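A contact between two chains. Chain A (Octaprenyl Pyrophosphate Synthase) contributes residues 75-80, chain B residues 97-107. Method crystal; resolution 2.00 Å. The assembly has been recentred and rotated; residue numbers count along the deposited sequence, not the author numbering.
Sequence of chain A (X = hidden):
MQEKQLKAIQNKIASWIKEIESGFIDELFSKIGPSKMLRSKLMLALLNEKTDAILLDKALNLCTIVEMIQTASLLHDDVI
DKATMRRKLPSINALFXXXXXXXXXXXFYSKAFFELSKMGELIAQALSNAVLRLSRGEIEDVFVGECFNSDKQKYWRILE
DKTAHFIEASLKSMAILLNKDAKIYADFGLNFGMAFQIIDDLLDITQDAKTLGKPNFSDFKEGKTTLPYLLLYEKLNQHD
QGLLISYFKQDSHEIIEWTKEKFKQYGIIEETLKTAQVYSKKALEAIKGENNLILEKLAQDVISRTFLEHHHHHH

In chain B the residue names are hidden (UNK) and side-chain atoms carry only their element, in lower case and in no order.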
ATOM      1  N   LEU A  75       3.951   9.247  -3.227  1.00 19.59           N
ATOM      2  CA  LEU A  75       4.343   8.321  -4.283  1.00 20.63           C
ATOM      3  C   LEU A  75       3.150   7.714  -4.971  1.00 20.33           C
ATOM      4  O   LEU A  75       3.030   7.708  -6.181  1.00 20.05           O
ATOM      5  CB  LEU A  75       5.194   7.213  -3.680  1.00 24.51           C
ATOM      6  CG  LEU A  75       6.597   7.700  -3.244  1.00 23.37           C
ATOM      7  CD1 LEU A  75       7.329   6.629  -2.387  1.00 23.13           C
ATOM      8  CD2 LEU A  75       7.402   8.129  -4.544  1.00 25.35           C
ATOM      9  N   HIS A  76       2.219   7.222  -4.181  1.00 16.89           N
ATOM     10  CA  HIS A  76       1.036   6.599  -4.772  1.00 18.81           C
ATOM     11  C   HIS A  76       0.149   7.591  -5.443  1.00 21.30           C
ATOM     12  O   HIS A  76      -0.567   7.306  -6.400  1.00 22.37           O
ATOM     13  CB  HIS A  76       0.260   5.794  -3.721  1.00 17.28           C
ATOM     14  CG  HIS A  76       0.956   4.518  -3.384  1.00 15.75           C
ATOM     15  ND1 HIS A  76       0.386   3.514  -2.625  1.00 17.62           N
ATOM     16  CD2 HIS A  76       2.162   4.059  -3.772  1.00 16.35           C
ATOM     17  CE1 HIS A  76       1.223   2.489  -2.575  1.00 14.44           C
ATOM     18  NE2 HIS A  76       2.310   2.802  -3.270  1.00 15.51           N
ATOM     19  N   ASP A  77       0.238   8.807  -4.963  1.00 24.51           N
ATOM     20  CA  ASP A  77      -0.571   9.873  -5.534  1.00 28.43           C
ATOM     21  C   ASP A  77      -0.132  10.334  -6.888  1.00 28.73           C
ATOM     22  O   ASP A  77      -0.921  10.806  -7.693  1.00 27.51           O
ATOM     23  CB  ASP A  77      -0.633  11.061  -4.596  1.00 50.11           C
ATOM     24  CG  ASP A  77      -2.043  11.332  -4.150  1.00 56.11           C
ATOM     25  OD1 ASP A  77      -2.743  12.106  -4.833  1.00 58.86           O
ATOM     26  OD2 ASP A  77      -2.439  10.729  -3.124  1.00 56.66           O
ATOM     27  N   ASP A  78       1.153  10.219  -7.128  1.00 29.53           N
ATOM     28  CA  ASP A  78       1.716  10.590  -8.402  1.00 32.34           C
ATOM     29  C   ASP A  78       1.376   9.600  -9.508  1.00 34.17           C
ATOM     30  O   ASP A  78       1.529   9.910 -10.685  1.00 33.48           O
ATOM     31  CB  ASP A  78       3.226  10.774  -8.261  1.00 34.47           C
ATOM     32  CG  ASP A  78       3.575  12.020  -7.472  1.00 37.04           C
ATOM     33  OD1 ASP A  78       2.681  12.845  -7.197  1.00 37.20           O
ATOM     34  OD2 ASP A  78       4.746  12.189  -7.120  1.00 37.55           O
ATOM     35  N   VAL A  79       0.884   8.429  -9.133  1.00 26.04           N
ATOM     36  CA  VAL A  79       0.472   7.437 -10.113  1.00 28.52           C
ATOM     37  C   VAL A  79      -0.768   8.002 -10.820  1.00 31.16           C
ATOM     38  O   VAL A  79      -1.040   7.687 -11.978  1.00 31.42           O
ATOM     39  CB  VAL A  79       0.125   6.093  -9.418  1.00 33.66           C
ATOM     40  CG1 VAL A  79      -0.419   5.104 -10.429  1.00 31.57           C
ATOM     41  CG2 VAL A  79       1.363   5.533  -8.741  1.00 34.22           C
ATOM     42  N   ILE A  80      -1.491   8.840 -10.078  1.00 57.09           N
ATOM     43  CA  ILE A  80      -2.710   9.538 -10.498  1.00 59.34           C
ATOM     44  C   ILE A  80      -3.660   8.797 -11.442  1.00 59.95           C
ATOM     45  O   ILE A  80      -3.504   8.808 -12.664  1.00 61.19           O
ATOM     46  CB  ILE A  80      -2.358  10.924 -11.094  1.00 62.17           C
ATOM     47  CG1 ILE A  80      -1.046  11.421 -10.475  1.00 62.75           C
ATOM     48  CG2 ILE A  80      -3.490  11.920 -10.811  1.00 62.21           C
ATOM     49  CD1 ILE A  80      -0.945  12.927 -10.269  1.00 63.23           C
TER
ATOM     50  N   UNK B  97      -8.812   1.933 -13.714  1.00 37.08           N
ATOM     51  CA  UNK B  97      -7.565   2.668 -13.840  1.00 37.48           C
ATOM     52  C   UNK B  97      -6.529   2.294 -12.792  1.00 37.83           C
ATOM     53  O   UNK B  97      -6.876   1.876 -11.687  1.00 37.79           O
ATOM     54  N   UNK B  98      -5.254   2.451 -13.139  1.00 33.63           N
ATOM     55  CA  UNK B  98      -4.164   2.120 -12.227  1.00 33.60           C
ATOM     56  C   UNK B  98      -4.285   2.806 -10.877  1.00 32.90           C
ATOM     57  O   UNK B  98      -4.100   2.178  -9.835  1.00 32.66           O
ATOM     58  c   UNK B  98      -2.813   2.491 -12.839  1.00 28.27           C
ATOM     59  c   UNK B  98      -2.442   1.605 -14.003  1.00 30.34           C
ATOM     60  n   UNK B  98      -1.795   2.188 -15.009  1.00 32.58           N
ATOM     61  o   UNK B  98      -2.717   0.403 -13.995  1.00 25.61           O
ATOM     62  N   UNK B  99      -4.589   4.098 -10.902  1.00 26.59           N
ATOM     63  CA  UNK B  99      -4.711   4.868  -9.674  1.00 28.39           C
ATOM     64  C   UNK B  99      -5.675   4.241  -8.673  1.00 29.20           C
ATOM     65  O   UNK B  99      -5.350   4.119  -7.492  1.00 28.04           O
ATOM     66  c   UNK B  99      -5.170   6.293  -9.974  1.00 37.89           C
ATOM     67  c   UNK B  99      -6.070   8.446  -6.979  1.00 39.25           C
ATOM     68  c   UNK B  99      -6.179   7.596  -8.076  1.00 38.52           C
ATOM     69  c   UNK B  99      -5.054   7.219  -8.798  1.00 38.77           C
ATOM     70  c   UNK B  99      -3.694   8.555  -7.312  1.00 41.47           C
ATOM     71  c   UNK B  99      -3.816   7.705  -8.404  1.00 39.75           C
ATOM     72  c   UNK B  99      -4.825   8.927  -6.597  1.00 40.60           C
ATOM     73  N   UNK B 100      -6.863   3.858  -9.136  1.00 40.88           N
ATOM     74  CA  UNK B 100      -7.848   3.254  -8.246  1.00 40.18           C
ATOM     75  C   UNK B 100      -7.398   1.890  -7.737  1.00 39.15           C
ATOM     76  O   UNK B 100      -7.591   1.571  -6.562  1.00 40.75           O
ATOM     77  c   UNK B 100     -10.002   4.436  -8.907  1.00 36.23           C
ATOM     78  n   UNK B 100     -10.539   4.827 -10.057  1.00 37.49           N
ATOM     79  o   UNK B 100     -10.136   5.074  -7.859  1.00 33.85           O
ATOM     80  c   UNK B 100      -9.213   3.134  -8.937  1.00 34.97           C
ATOM     81  N   UNK B 101      -6.797   1.088  -8.612  1.00 28.87           N
ATOM     82  CA  UNK B 101      -6.317  -0.232  -8.221  1.00 25.80           C
ATOM     83  C   UNK B 101      -5.245  -0.076  -7.146  1.00 24.40           C
ATOM     84  O   UNK B 101      -5.186  -0.859  -6.201  1.00 23.61           O
ATOM     85  c   UNK B 101      -5.750  -0.972  -9.426  1.00 21.63           C
ATOM     86  N   UNK B 102      -4.408   0.947  -7.291  1.00 23.10           N
ATOM     87  CA  UNK B 102      -3.345   1.203  -6.324  1.00 24.30           C
ATOM     88  C   UNK B 102      -3.934   1.664  -4.993  1.00 24.10           C
ATOM     89  O   UNK B 102      -3.583   1.133  -3.941  1.00 23.05           O
ATOM     90  c   UNK B 102      -1.313   2.580  -5.754  1.00 24.47           C
ATOM     91  c   UNK B 102      -2.351   2.280  -6.828  1.00 25.01           C
ATOM     92  c   UNK B 102      -1.655   1.795  -8.086  1.00 24.07           C
ATOM     93  N   UNK B 103      -4.825   2.651  -5.040  1.00 27.14           N
ATOM     94  CA  UNK B 103      -5.450   3.152  -3.819  1.00 27.42           C
ATOM     95  C   UNK B 103      -6.269   2.067  -3.133  1.00 25.37           C
ATOM     96  O   UNK B 103      -6.252   1.961  -1.907  1.00 28.48           O
ATOM     97  c   UNK B 103      -2.986   6.361  -4.115  1.00 29.86           C
ATOM     98  c   UNK B 103      -5.617   5.652  -4.411  1.00 28.17           C
ATOM     99  s   UNK B 103      -4.427   6.125  -3.131  1.00 29.20           S
ATOM    100  c   UNK B 103      -6.353   4.356  -4.109  1.00 26.03           C
ATOM    101  N   UNK B 104      -6.994   1.272  -3.917  1.00 22.07           N
ATOM    102  CA  UNK B 104      -7.804   0.198  -3.355  1.00 23.18           C
ATOM    103  C   UNK B 104      -6.907  -0.788  -2.612  1.00 22.19           C
ATOM    104  O   UNK B 104      -7.296  -1.343  -1.593  1.00 22.03           O
ATOM    105  c   UNK B 104     -10.058  -2.468  -5.070  1.00 24.55           C
ATOM    106  c   UNK B 104     -10.544  -1.136  -3.013  1.00 25.22           C
ATOM    107  c   UNK B 104      -9.452  -1.688  -3.918  1.00 24.81           C
ATOM    108  c   UNK B 104      -8.582  -0.537  -4.449  1.00 22.82           C
ATOM    109  N   UNK B 105      -5.704  -1.000  -3.134  1.00 23.29           N
ATOM    110  CA  UNK B 105      -4.765  -1.891  -2.481  1.00 23.82           C
ATOM    111  C   UNK B 105      -4.294  -1.269  -1.177  1.00 24.59           C
ATOM    112  O   UNK B 105      -4.095  -1.959  -0.177  1.00 23.44           O
ATOM    113  N   UNK B 106      -4.117   0.050  -1.185  1.00 22.14           N
ATOM    114  CA  UNK B 106      -3.676   0.761   0.015  1.00 21.51           C
ATOM    115  C   UNK B 106      -4.761   0.684   1.077  1.00 19.26           C
ATOM    116  O   UNK B 106      -4.475   0.598   2.272  1.00 16.80           O
ATOM    117  o   UNK B 106      -1.863   3.487  -1.648  1.00 28.75           O
ATOM    118  o   UNK B 106      -1.301   1.416  -1.151  1.00 26.35           O
ATOM    119  c   UNK B 106      -2.089   2.388  -1.097  1.00 28.54           C
ATOM    120  c   UNK B 106      -3.367   2.228  -0.305  1.00 25.90           C
ATOM    121  N   UNK B 107      -6.005   0.735   0.618  1.00 14.58           N
ATOM    122  CA  UNK B 107      -7.173   0.635   1.487  1.00 17.44           C
ATOM    123  C   UNK B 107      -7.194  -0.751   2.137  1.00 15.92           C
ATOM    124  O   UNK B 107      -7.422  -0.881   3.340  1.00 15.18           O
ATOM    125  c   UNK B 107      -9.664   0.290   1.467  1.00 25.40           C
ATOM    126  c   UNK B 107      -8.673   2.307   0.353  1.00 22.32           C
ATOM    127  c   UNK B 107      -8.473   0.825   0.678  1.00 20.93           C
TER
HETATM  128  O   HOH W   1      -5.229   6.062 -13.380  1.00 37.81           O

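Position 97 has no side-chain atoms, so nothing there can touch chain A through a side chain. Its phi/psi of 87/152 would jam a CB against the carbonyl O of the residue before, which by itself calls for glycine: Gly B97.

Position 98 has two carbons, the second carrying one oxygen and one nitrogen. Its CB lies 4.3 Å from CG1 of Val A79. A carboxamide one carbon from the backbone is Asn B98.

Position 99 has one carbon followed by a ring of six carbons, with no oxygen attached. One ring carbon is 3.5 Å from the backbone O of His A76, and another is 3.9 Å from C of Val A79. The bare ring makes it phenylalanine rather than tyrosine. Phe B99 lies along the end of the chain A stretch, with C of Val A79 at its ring edge. A water accepts from N of Phe B99 at 3.2 Å and donates a weak bond to O of Ile A80 at 3.3 Å.

Position 100 again has two carbons, the second with one oxygen and one nitrogen. It is out of reach of chain A. It is Asn B100.

Position 101 has a single carbon, also out of reach. It is Ala B101.

Position 102 has one carbon carrying two more. One of these two sits over a face of the His A76 ring, and the other is 4.2 Å from CG1 of Val A79. This fork at the first carbon, with three carbons in all, is Val B102. Its CG1 is 3.9 Å from the centroid of the His A76 ring, a CH-pi contact.

Position 103 is an unbranched chain of two carbons, a sulfur and a carbon. The last carbon comes near chain A, 3.3 Å from CB of His A76. Only methionine fits: Met B103.

Position 104 has four carbons, forked at the second, and makes no contact. It is Leu B104.

Position 105 has no side-chain atoms to touch chain A. It is Gly B105.

Position 106 has two carbons, the second carrying two oxygens. One oxygen lies 2.5 Å from ND1 of His A76. This short carboxylate is Asp B106. ND1 of His A76 donates to its OD2, a very short and nearly straight hydrogen bond.

Position 107 has one carbon carrying two, out of reach. It is Val B107.

The contact centres on His A76. Asp B106 accepts from the edge of its ring while Val B102 covers one face. NE2 is hydrogen-bonded elsewhere in the structure, so both ring nitrogens are engaged. Val A79 packs against Phe B99 and Val B102, adding an apolar patch beside the polar one. Ile A80 is poorly ordered, so its place against Phe B99 is less certain.

Chain B, residues 97-107: GNFNAVMLGDV
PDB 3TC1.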